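Local coordinates for protein methyltransferase (Streptococcus pyogenes, PDB 2ESR) that probably transfers methyl groups from S-adenosylmethionine, perhaps to a guanine base of ribosomal RNA as its RsmD-like relatives do, at residues E113-T118 with K146-L151; L36-G41 with R92-L97; F23-P28 with V164-N169; I47-R52 with L103-P108. All coordinates share one frame; numbering follows the deposited sequence.

Contact 1 (E113-T118 with K146-L151); sequences ETIVAT and KEIATL
The carbonyl oxygen of Thr114, in the helical turn that brings Val116 against Ile148, is gripped by two donors. Thr118 N reaches Thr114 O at 2.8 Å as the ordinary bond of the helix, and Thr118 OG1 reaches Thr114 O at 2.7 Å. The two come from opposite faces of the carbonyl plane, the hydroxyl tilted 34° from it, and in this way the hydroxyl of Thr118 finds an acceptor within its own helix.

Between 113-118 and 146-151 the contact itself is apolar. Ile148 presents two branches to the helix. Its longer one, with CG1 anti to the carbonyl carbon (chi1 -61°) and then fully extended, carries CD1 to 4.1 Å from Val116 CG2; Ile115 CG2 stands a little farther off, 4.3 Å from Ile148 CD1. The shorter branch turns to the backbone, with Ile148 CG2 3.9 Å from Val116 O. One isoleucine thus rests on two side chains and on the helix backbone.

Its position is fixed by a tight hairpin. Ile148 to Leu151 form a type II' turn, closed by Leu151 N to Ile148 O at 2.8 Å and by a return bond from Ile148 N to Leu151 O at 3.0 Å.

Strand 147-148 is the outermost on its side of the sheet within the chain. Ile148 lies between helix 111-124, where it also meets Ile119, and Tyr167 of strand 162-169, while Ile115 packs on Cys136 and Thr138 of strand 132-139.

Contact 2 (L36-G41 with R92-L97); sequences LDLFAG and RAIDCL
Leu38, Leu97 and Leu36 bury the most surface where strand 34-38 packs against the end of helix 90-96. Leu36 and Leu97 reach for each other tip to tip. Both ends of the Leu36 fork take part, CD2 lying 3.8 Å and CD1 3.9 Å from Leu97 CD1, which therefore sits against the fork instead of on a single methyl. Leu36 reaches it with CG anti to its own backbone N (chi1 173°), whereas Leu97 places CG beside its N.

Two residues along the strand, Leu38 turns its methyls to the preceding helical turn. CD1 meets the end of Ile94, 4.2 Å from Ile94 CD1, and CD2 approaches Ala93 more loosely, 4.8 Å from Ala93 CB. Ile94 starts out to one side, but its extended chain brings CD1 back to the strand.

Beyond Leu38 the chain enters the loop Phe39 to Gly41, where Gly41 N bonds to Glu61. This begins a glycine-rich segment consistent with the cofactor-binding loop of Rossmann-fold methyltransferases. Helix 90-96 also serves the dimer, since Arg92 and Cys96 pack on Cys96 and Arg92 of the second subunit.

All the touching groups are buried aliphatic carbons, so cohesion between the segments comes from van der Waals contact and exclusion of water, with direction set by the shapes of the branches and not by polar bonds.

Contact 3 (F23-P28 with V164-N169); sequences FNMIGP and VTVYVN
Three torsions deliver Met25, present as selenomethionine, to Val164: CG stands anti to the carbonyl carbon (chi1 -69°), the next bond is extended, and the last bends at chi3 65°. That final turn lays SE and CE along the strand. SE lies 3.8 Å from Val164 CG1, and CE continues to 4.1 Å from Val166 CG2, spanning two successive inward-facing residues. The side chains of Met25 and Val164 run past one another from opposite ends, so their flanks touch.

Ile26 is turned differently. Its CG1 sits between backbone N and carbonyl carbon (chi1 65°), which puts CG2 anti to the carbonyl carbon and 3.9 Å from Val166 CG2. The same valine methyl is thus shared by two consecutive helical residues, approaching Ile26 at an oblique angle.

In the fold, helix 19-26 lies across one face of the mixed sheet, and strand 162-169 is the antiparallel strand inserted between 132-139 and 151-159, as in the Rossmann-like fold of class I methyltransferases. Val164 and Val166 face the helix while Thr165 faces away. Ile26 extends the packing to Val135, Leu103 and Phe105, and Met25 also touches Tyr159.

The helix ends directly after these residues: Gly27 N bonds to Phe23 O at 2.6 Å, Gly27 leaves helical geometry, and a cis peptide bond leads into Pro28. Met25 O accepts from Lys155 NZ.

Contact 4 (I47-R52 with L103-P108); sequences IEAVSR and LVFLDP
This is a small apolar helix-on-sheet contact, its centre about 5 Å from that of the chain, in which Ala49 of helix 44-51 rests on Leu103 and Phe105 of strand 101-106. A single methyl does the work on the helix side. Ala49 CB lies 3.9 Å from Leu103 CD2 and, at the same distance of 3.9 Å, from Phe105 CE2. It meets the phenyl ring at the edge, in the ring plane, so this is no stacking over a face. Leu103 extends CG anti to its backbone N (chi1 177°), which carries CD2 to the methyl; Ala49 CB thus touches both the leucine branch and the ring edge.

Helix 44-51 joins the parallel neighbours 34-38 and 56-60 in a beta-alpha-beta unit, and also touches the strand on the other side of 34-38. Past the end of strand 101-106, Asp107 and Pro108 open an Asp-Pro-Pro-Tyr sequence, consistent with the motif that follows the fourth strand in many amino-group methyltransferases.

Near the end of the helix, Arg52 NE forms a salt bridge to Glu48 OE2 at 2.8 Å, although the N-H is poorly aimed and the hydrogen bond weak. Arg52 NH1 bonds to Pro28 O, and Phe23 packs on Ala49 and Arg52.

The four contacts share one sheet but divide between its faces: contacts 1 and 2 on one, contacts 3 and 4 on the other. Contact 2 and contact 4, with centres about 12 Å apart, are joined through adjacent strands by a probable hydrogen bond, Leu36 O to Phe105 N, at 2.8 Å. Contact 1 meets contact 2 where Thr118 CG2 lies 3.5 Å from Leu38 CD1. Contacts 3 and 4 lie about 10 Å apart, centre to centre, and touch through Phe23, whereas contacts 2 and 3 come no nearer than about 8 Å between atoms. Phe39 CD1 and Pro108 CB, 3.4 Å apart, bring together the loops that probably border the cofactor and target-base pocket.

Contact 1 (E113-T118 with K146-L151)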
# COMPACT_ATOMS: atom_id res chain seq x y z
N GLU A 113 -15.47 21.24 -4.35
CA GLU A 113 -16.45 20.23 -3.97
C GLU A 113 -15.80 18.94 -3.48
O GLU A 113 -16.15 18.41 -2.43
CB GLU A 113 -17.34 19.85 -5.15
CG GLU A 113 -18.18 20.96 -5.74
CD GLU A 113 -19.28 21.42 -4.81
OE1 GLU A 113 -19.66 20.67 -3.89
OE2 GLU A 113 -19.79 22.54 -5.02
N THR A 114 -14.85 18.44 -4.26
CA THR A 114 -14.20 17.18 -3.92
C THR A 114 -13.27 17.27 -2.72
O THR A 114 -13.15 16.32 -1.94
CB THR A 114 -13.43 16.64 -5.12
OG1 THR A 114 -14.32 16.57 -6.25
CG2 THR A 114 -12.88 15.26 -4.83
N ILE A 115 -12.59 18.40 -2.57
CA ILE A 115 -11.69 18.55 -1.43
C ILE A 115 -12.50 18.46 -0.14
O ILE A 115 -12.13 17.73 0.78
CB ILE A 115 -10.92 19.87 -1.50
CG1 ILE A 115 -9.84 19.75 -2.58
CG2 ILE A 115 -10.32 20.22 -0.14
CD1 ILE A 115 -9.06 21.03 -2.81
N VAL A 116 -13.61 19.17 -0.07
CA VAL A 116 -14.44 19.14 1.13
C VAL A 116 -14.99 17.72 1.39
O VAL A 116 -14.87 17.19 2.50
CB VAL A 116 -15.61 20.14 1.02
CG1 VAL A 116 -16.55 19.99 2.22
CG2 VAL A 116 -15.06 21.56 0.96
N ALA A 117 -15.56 17.11 0.37
CA ALA A 117 -16.12 15.77 0.53
C ALA A 117 -15.05 14.76 0.93
O ALA A 117 -15.28 13.90 1.78
CB ALA A 117 -16.79 15.32 -0.76
N THR A 118 -13.87 14.87 0.33
CA THR A 118 -12.80 13.93 0.63
C THR A 118 -12.26 14.07 2.05
O THR A 118 -12.04 13.08 2.73
CB THR A 118 -11.65 14.05 -0.40
OG1 THR A 118 -12.17 13.79 -1.71
CG2 THR A 118 -10.54 13.04 -0.10
N LYS A 146 -12.51 27.79 5.55
CA LYS A 146 -11.54 27.82 6.64
C LYS A 146 -11.55 26.56 7.47
O LYS A 146 -10.52 26.16 8.02
CB LYS A 146 -11.78 29.03 7.54
CG LYS A 146 -11.28 30.34 6.94
CD LYS A 146 -11.23 31.44 7.98
CE LYS A 146 -10.60 32.71 7.42
NZ LYS A 146 -10.56 33.80 8.44
N GLU A 147 -12.71 25.92 7.56
CA GLU A 147 -12.82 24.69 8.32
C GLU A 147 -13.56 23.59 7.57
O GLU A 147 -14.53 23.84 6.86
CB GLU A 147 -13.55 24.94 9.65
CG GLU A 147 -12.74 25.73 10.67
CD GLU A 147 -13.52 26.02 11.94
OE1 GLU A 147 -12.93 26.61 12.87
OE2 GLU A 147 -14.71 25.67 12.01
N ILE A 148 -13.07 22.37 7.73
CA ILE A 148 -13.67 21.19 7.12
C ILE A 148 -13.57 20.11 8.18
O ILE A 148 -12.46 19.75 8.59
CB ILE A 148 -12.89 20.72 5.88
CG1 ILE A 148 -12.88 21.81 4.81
CG2 ILE A 148 -13.51 19.44 5.33
CD1 ILE A 148 -11.99 21.49 3.61
N ALA A 149 -14.71 19.60 8.63
CA ALA A 149 -14.71 18.58 9.67
C ALA A 149 -13.93 19.13 10.87
O ALA A 149 -14.18 20.25 11.31
CB ALA A 149 -14.06 17.29 9.15
N THR A 150 -12.97 18.36 11.37
CA THR A 150 -12.18 18.81 12.51
C THR A 150 -10.92 19.56 12.10
O THR A 150 -10.11 19.94 12.94
CB THR A 150 -11.74 17.61 13.37
OG1 THR A 150 -10.90 16.75 12.59
CG2 THR A 150 -12.96 16.82 13.83
N LEU A 151 -10.77 19.80 10.80
CA LEU A 151 -9.58 20.49 10.32
C LEU A 151 -9.78 21.97 10.00
O LEU A 151 -10.91 22.43 9.79
CB LEU A 151 -9.02 19.78 9.08
CG LEU A 151 -8.54 18.35 9.26
CD1 LEU A 151 -9.73 17.39 9.30
CD2 LEU A 151 -7.61 17.98 8.11

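Contact 2 (L36-G41 with R92-L97)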
# COMPACT_ATOMS: atom_id res chain seq x y z
N LEU A 36 -0.50 9.80 1.78
CA LEU A 36 -1.64 9.37 0.98
C LEU A 36 -1.78 10.40 -0.13
O LEU A 36 -1.93 11.59 0.14
CB LEU A 36 -2.93 9.32 1.80
CG LEU A 36 -4.21 9.05 0.98
CD1 LEU A 36 -4.11 7.70 0.29
CD2 LEU A 36 -5.42 9.08 1.90
N ASP A 37 -1.70 9.95 -1.38
CA ASP A 37 -1.82 10.85 -2.52
C ASP A 37 -3.05 10.42 -3.31
O ASP A 37 -2.99 9.48 -4.11
CB ASP A 37 -0.57 10.76 -3.40
CG ASP A 37 -0.44 11.92 -4.37
OD1 ASP A 37 -1.46 12.56 -4.68
OD2 ASP A 37 0.70 12.17 -4.84
N LEU A 38 -4.16 11.11 -3.08
CA LEU A 38 -5.40 10.82 -3.77
C LEU A 38 -5.42 11.65 -5.05
O LEU A 38 -4.92 12.78 -5.06
CB LEU A 38 -6.59 11.17 -2.87
CG LEU A 38 -6.68 10.36 -1.57
CD1 LEU A 38 -7.85 10.85 -0.72
CD2 LEU A 38 -6.85 8.88 -1.90
N PHE A 39 -6.00 11.11 -6.11
CA PHE A 39 -6.03 11.79 -7.40
C PHE A 39 -4.56 12.10 -7.68
O PHE A 39 -4.20 13.22 -8.06
CB PHE A 39 -6.84 13.09 -7.31
CG PHE A 39 -8.14 12.95 -6.56
CD1 PHE A 39 -8.21 13.27 -5.21
CD2 PHE A 39 -9.29 12.51 -7.21
CE1 PHE A 39 -9.41 13.13 -4.50
CE2 PHE A 39 -10.50 12.37 -6.51
CZ PHE A 39 -10.56 12.69 -5.16
N ALA A 40 -3.72 11.08 -7.51
CA ALA A 40 -2.27 11.19 -7.65
C ALA A 40 -1.66 11.77 -8.92
O ALA A 40 -0.56 12.32 -8.87
CB ALA A 40 -1.64 9.84 -7.35
N GLY A 41 -2.33 11.63 -10.06
CA GLY A 41 -1.78 12.16 -11.30
C GLY A 41 -0.49 11.45 -11.68
O GLY A 41 -0.50 10.25 -11.93
N ARG A 92 -13.88 4.94 -3.26
CA ARG A 92 -13.76 3.51 -2.99
C ARG A 92 -12.50 3.26 -2.17
O ARG A 92 -12.51 2.50 -1.20
CB ARG A 92 -13.67 2.72 -4.30
CG ARG A 92 -14.92 2.74 -5.16
CD ARG A 92 -14.55 2.61 -6.64
NE ARG A 92 -13.58 1.55 -6.89
CZ ARG A 92 -12.90 1.41 -8.03
NH1 ARG A 92 -13.08 2.26 -9.01
NH2 ARG A 92 -12.06 0.40 -8.18
N ALA A 93 -11.41 3.91 -2.58
CA ALA A 93 -10.13 3.77 -1.90
C ALA A 93 -10.24 4.09 -0.41
O ALA A 93 -9.82 3.30 0.43
CB ALA A 93 -9.08 4.67 -2.56
N ILE A 94 -10.83 5.24 -0.09
CA ILE A 94 -10.98 5.64 1.30
C ILE A 94 -11.65 4.57 2.17
O ILE A 94 -11.32 4.42 3.34
CB ILE A 94 -11.74 6.99 1.40
CG1 ILE A 94 -10.89 8.10 0.79
CG2 ILE A 94 -12.06 7.32 2.86
CD1 ILE A 94 -11.58 9.45 0.70
N ASP A 95 -12.59 3.83 1.59
CA ASP A 95 -13.28 2.78 2.34
C ASP A 95 -12.43 1.54 2.57
O ASP A 95 -12.76 0.70 3.41
CB ASP A 95 -14.57 2.39 1.61
CG ASP A 95 -15.64 3.46 1.69
OD1 ASP A 95 -16.02 3.82 2.83
OD2 ASP A 95 -16.11 3.93 0.63
N CYS A 96 -11.33 1.42 1.83
CA CYS A 96 -10.46 0.25 1.95
C CYS A 96 -9.17 0.53 2.72
O CYS A 96 -8.47 -0.41 3.12
CB CYS A 96 -10.14 -0.29 0.56
SG CYS A 96 -11.61 -0.77 -0.38
N LEU A 97 -8.85 1.80 2.92
CA LEU A 97 -7.64 2.19 3.64
C LEU A 97 -7.79 1.93 5.14
O LEU A 97 -8.90 1.96 5.67
CB LEU A 97 -7.35 3.67 3.41
CG LEU A 97 -7.18 4.09 1.95
CD1 LEU A 97 -7.04 5.61 1.86
CD2 LEU A 97 -5.97 3.40 1.37

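Contact 3 (F23-P28 with V164-N169)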
# COMPACT_ATOMS: atom_id res chain seq x y z
N PHE A 23 7.12 22.12 -0.67
CA PHE A 23 7.80 21.47 0.43
C PHE A 23 8.47 22.40 1.41
O PHE A 23 8.77 22.00 2.54
CB PHE A 23 8.75 20.41 -0.12
CG PHE A 23 8.04 19.17 -0.55
CD1 PHE A 23 7.59 18.25 0.40
CD2 PHE A 23 7.73 18.95 -1.89
CE1 PHE A 23 6.84 17.14 0.02
CE2 PHE A 23 6.98 17.84 -2.28
CZ PHE A 23 6.53 16.94 -1.32
N ASN A 24 8.70 23.65 1.01
CA ASN A 24 9.29 24.61 1.93
C ASN A 24 8.19 25.05 2.88
O ASN A 24 8.45 25.57 3.97
CB ASN A 24 9.85 25.83 1.18
CG ASN A 24 11.18 25.54 0.53
OD1 ASN A 24 12.00 24.80 1.07
ND2 ASN A 24 11.42 26.13 -0.64
N MSE A 25 6.95 24.83 2.46
CA MSE A 25 5.79 25.19 3.27
C MSE A 25 5.51 24.15 4.34
O MSE A 25 5.21 24.49 5.49
CB MSE A 25 4.54 25.29 2.40
CG MSE A 25 4.48 26.44 1.43
SE MSE A 25 2.84 26.32 0.42
CE MSE A 25 1.57 26.60 1.85
N ILE A 26 5.61 22.88 3.96
CA ILE A 26 5.32 21.78 4.87
C ILE A 26 6.50 20.96 5.35
O ILE A 26 6.35 20.16 6.28
CB ILE A 26 4.34 20.80 4.21
CG1 ILE A 26 5.01 20.13 3.00
CG2 ILE A 26 3.08 21.53 3.78
CD1 ILE A 26 4.21 19.00 2.40
N GLY A 27 7.65 21.12 4.73
CA GLY A 27 8.82 20.36 5.14
C GLY A 27 9.90 21.21 5.78
O GLY A 27 9.70 21.78 6.86
N PRO A 28 11.08 21.34 5.14
CA PRO A 28 11.50 20.76 3.86
C PRO A 28 11.96 19.31 3.95
O PRO A 28 12.28 18.69 2.94
CB PRO A 28 12.61 21.70 3.41
CG PRO A 28 13.25 22.06 4.70
CD PRO A 28 12.06 22.34 5.59
N VAL A 164 -1.80 26.70 -2.85
CA VAL A 164 -1.63 25.55 -1.98
C VAL A 164 -2.25 25.90 -0.64
O VAL A 164 -1.94 26.93 -0.05
CB VAL A 164 -0.15 25.19 -1.77
CG1 VAL A 164 -0.03 24.09 -0.71
CG2 VAL A 164 0.47 24.71 -3.07
N THR A 165 -3.15 25.04 -0.19
CA THR A 165 -3.83 25.23 1.08
C THR A 165 -3.53 24.00 1.93
O THR A 165 -3.70 22.87 1.47
CB THR A 165 -5.35 25.34 0.89
OG1 THR A 165 -5.64 26.42 -0.02
CG2 THR A 165 -6.05 25.61 2.22
N VAL A 166 -3.09 24.21 3.16
CA VAL A 166 -2.78 23.09 4.03
C VAL A 166 -3.72 23.10 5.22
O VAL A 166 -3.82 24.10 5.92
CB VAL A 166 -1.35 23.18 4.57
CG1 VAL A 166 -1.04 21.94 5.42
CG2 VAL A 166 -0.36 23.32 3.41
N TYR A 167 -4.42 21.98 5.43
CA TYR A 167 -5.33 21.85 6.56
C TYR A 167 -4.66 21.00 7.62
O TYR A 167 -3.92 20.07 7.29
CB TYR A 167 -6.64 21.17 6.15
CG TYR A 167 -7.57 22.03 5.34
CD1 TYR A 167 -7.47 22.09 3.95
CD2 TYR A 167 -8.57 22.78 5.96
CE1 TYR A 167 -8.35 22.87 3.20
CE2 TYR A 167 -9.45 23.57 5.22
CZ TYR A 167 -9.33 23.61 3.84
OH TYR A 167 -10.21 24.38 3.11
N VAL A 168 -4.94 21.31 8.88
CA VAL A 168 -4.39 20.56 9.99
C VAL A 168 -5.43 20.48 11.10
O VAL A 168 -6.40 21.25 11.10
CB VAL A 168 -3.12 21.24 10.59
CG1 VAL A 168 -2.06 21.41 9.51
CG2 VAL A 168 -3.49 22.58 11.21
N ASN A 169 -5.23 19.55 12.03
CA ASN A 169 -6.14 19.38 13.16
C ASN A 169 -5.92 20.49 14.18
O ASN A 169 -4.87 21.14 14.20
CB ASN A 169 -5.89 18.03 13.85
CG ASN A 169 -6.58 16.89 13.15
OD1 ASN A 169 -6.02 15.80 13.00
ND2 ASN A 169 -7.82 17.11 12.73

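Contact 4 (I47-R52 with L103-P108)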
# COMPACT_ATOMS: atom_id res chain seq x y z
N ILE A 47 6.12 11.14 -4.42
CA ILE A 47 7.50 10.73 -4.64
C ILE A 47 8.48 11.71 -4.00
O ILE A 47 9.43 11.30 -3.33
CB ILE A 47 7.79 10.62 -6.15
CG1 ILE A 47 6.89 9.54 -6.76
CG2 ILE A 47 9.26 10.29 -6.39
CD1 ILE A 47 6.98 9.42 -8.25
N GLU A 48 8.24 13.00 -4.17
CA GLU A 48 9.13 14.00 -3.58
C GLU A 48 9.06 13.94 -2.06
O GLU A 48 10.08 14.08 -1.38
CB GLU A 48 8.76 15.39 -4.08
CG GLU A 48 9.67 16.52 -3.61
CD GLU A 48 11.12 16.33 -4.02
OE1 GLU A 48 11.37 15.86 -5.15
OE2 GLU A 48 12.02 16.66 -3.21
N ALA A 49 7.87 13.71 -1.52
CA ALA A 49 7.70 13.64 -0.07
C ALA A 49 8.50 12.49 0.52
O ALA A 49 9.10 12.61 1.58
CB ALA A 49 6.22 13.48 0.29
N VAL A 50 8.50 11.35 -0.17
CA VAL A 50 9.27 10.21 0.31
C VAL A 50 10.75 10.53 0.18
O VAL A 50 11.56 10.19 1.05
CB VAL A 50 8.92 8.93 -0.49
CG1 VAL A 50 9.89 7.81 -0.14
CG2 VAL A 50 7.49 8.49 -0.17
N SER A 51 11.12 11.20 -0.91
CA SER A 51 12.51 11.57 -1.13
C SER A 51 13.00 12.47 -0.01
O SER A 51 14.18 12.45 0.36
CB SER A 51 12.66 12.29 -2.48
OG SER A 51 14.02 12.60 -2.73
N ARG A 52 12.09 13.26 0.54
CA ARG A 52 12.42 14.19 1.61
C ARG A 52 12.32 13.63 3.02
O ARG A 52 12.55 14.35 4.00
CB ARG A 52 11.56 15.45 1.49
CG ARG A 52 11.94 16.33 0.30
CD ARG A 52 10.95 17.47 0.07
NE ARG A 52 11.34 18.31 -1.06
CZ ARG A 52 12.01 19.45 -0.95
NH1 ARG A 52 12.37 19.90 0.24
NH2 ARG A 52 12.32 20.15 -2.04
N LEU A 103 0.54 12.64 6.01
CA LEU A 103 0.56 13.66 4.98
C LEU A 103 -0.35 13.21 3.85
O LEU A 103 -0.20 12.12 3.31
CB LEU A 103 2.00 13.85 4.47
CG LEU A 103 2.27 14.82 3.32
CD1 LEU A 103 1.77 16.23 3.66
CD2 LEU A 103 3.78 14.85 3.04
N VAL A 104 -1.31 14.06 3.50
CA VAL A 104 -2.25 13.73 2.44
C VAL A 104 -2.20 14.80 1.37
O VAL A 104 -2.24 15.99 1.67
CB VAL A 104 -3.69 13.64 3.02
CG1 VAL A 104 -4.68 13.31 1.91
CG2 VAL A 104 -3.75 12.59 4.12
N PHE A 105 -2.08 14.38 0.12
CA PHE A 105 -2.07 15.32 -1.00
C PHE A 105 -3.38 15.19 -1.75
O PHE A 105 -3.79 14.08 -2.11
CB PHE A 105 -0.90 15.03 -1.94
CG PHE A 105 0.44 15.40 -1.36
CD1 PHE A 105 0.76 16.73 -1.13
CD2 PHE A 105 1.37 14.42 -1.04
CE1 PHE A 105 1.99 17.08 -0.56
CE2 PHE A 105 2.60 14.76 -0.47
CZ PHE A 105 2.91 16.09 -0.23
N LEU A 106 -4.04 16.32 -2.00
CA LEU A 106 -5.32 16.33 -2.71
C LEU A 106 -5.32 17.37 -3.82
O LEU A 106 -5.16 18.56 -3.57
CB LEU A 106 -6.47 16.65 -1.76
CG LEU A 106 -6.72 15.81 -0.51
CD1 LEU A 106 -7.97 16.35 0.20
CD2 LEU A 106 -6.91 14.34 -0.87
N ASP A 107 -5.51 16.91 -5.05
CA ASP A 107 -5.59 17.79 -6.22
C ASP A 107 -6.58 17.09 -7.13
O ASP A 107 -6.20 16.46 -8.12
CB ASP A 107 -4.23 17.92 -6.91
CG ASP A 107 -4.26 18.92 -8.06
OD1 ASP A 107 -3.18 19.29 -8.58
OD2 ASP A 107 -5.38 19.31 -8.46
N PRO A 108 -7.88 17.18 -6.80
CA PRO A 108 -8.92 16.54 -7.58
C PRO A 108 -9.70 17.42 -8.55
O PRO A 108 -9.53 18.64 -8.57
CB PRO A 108 -9.84 16.00 -6.50
CG PRO A 108 -9.86 17.16 -5.53
CD PRO A 108 -8.43 17.72 -5.54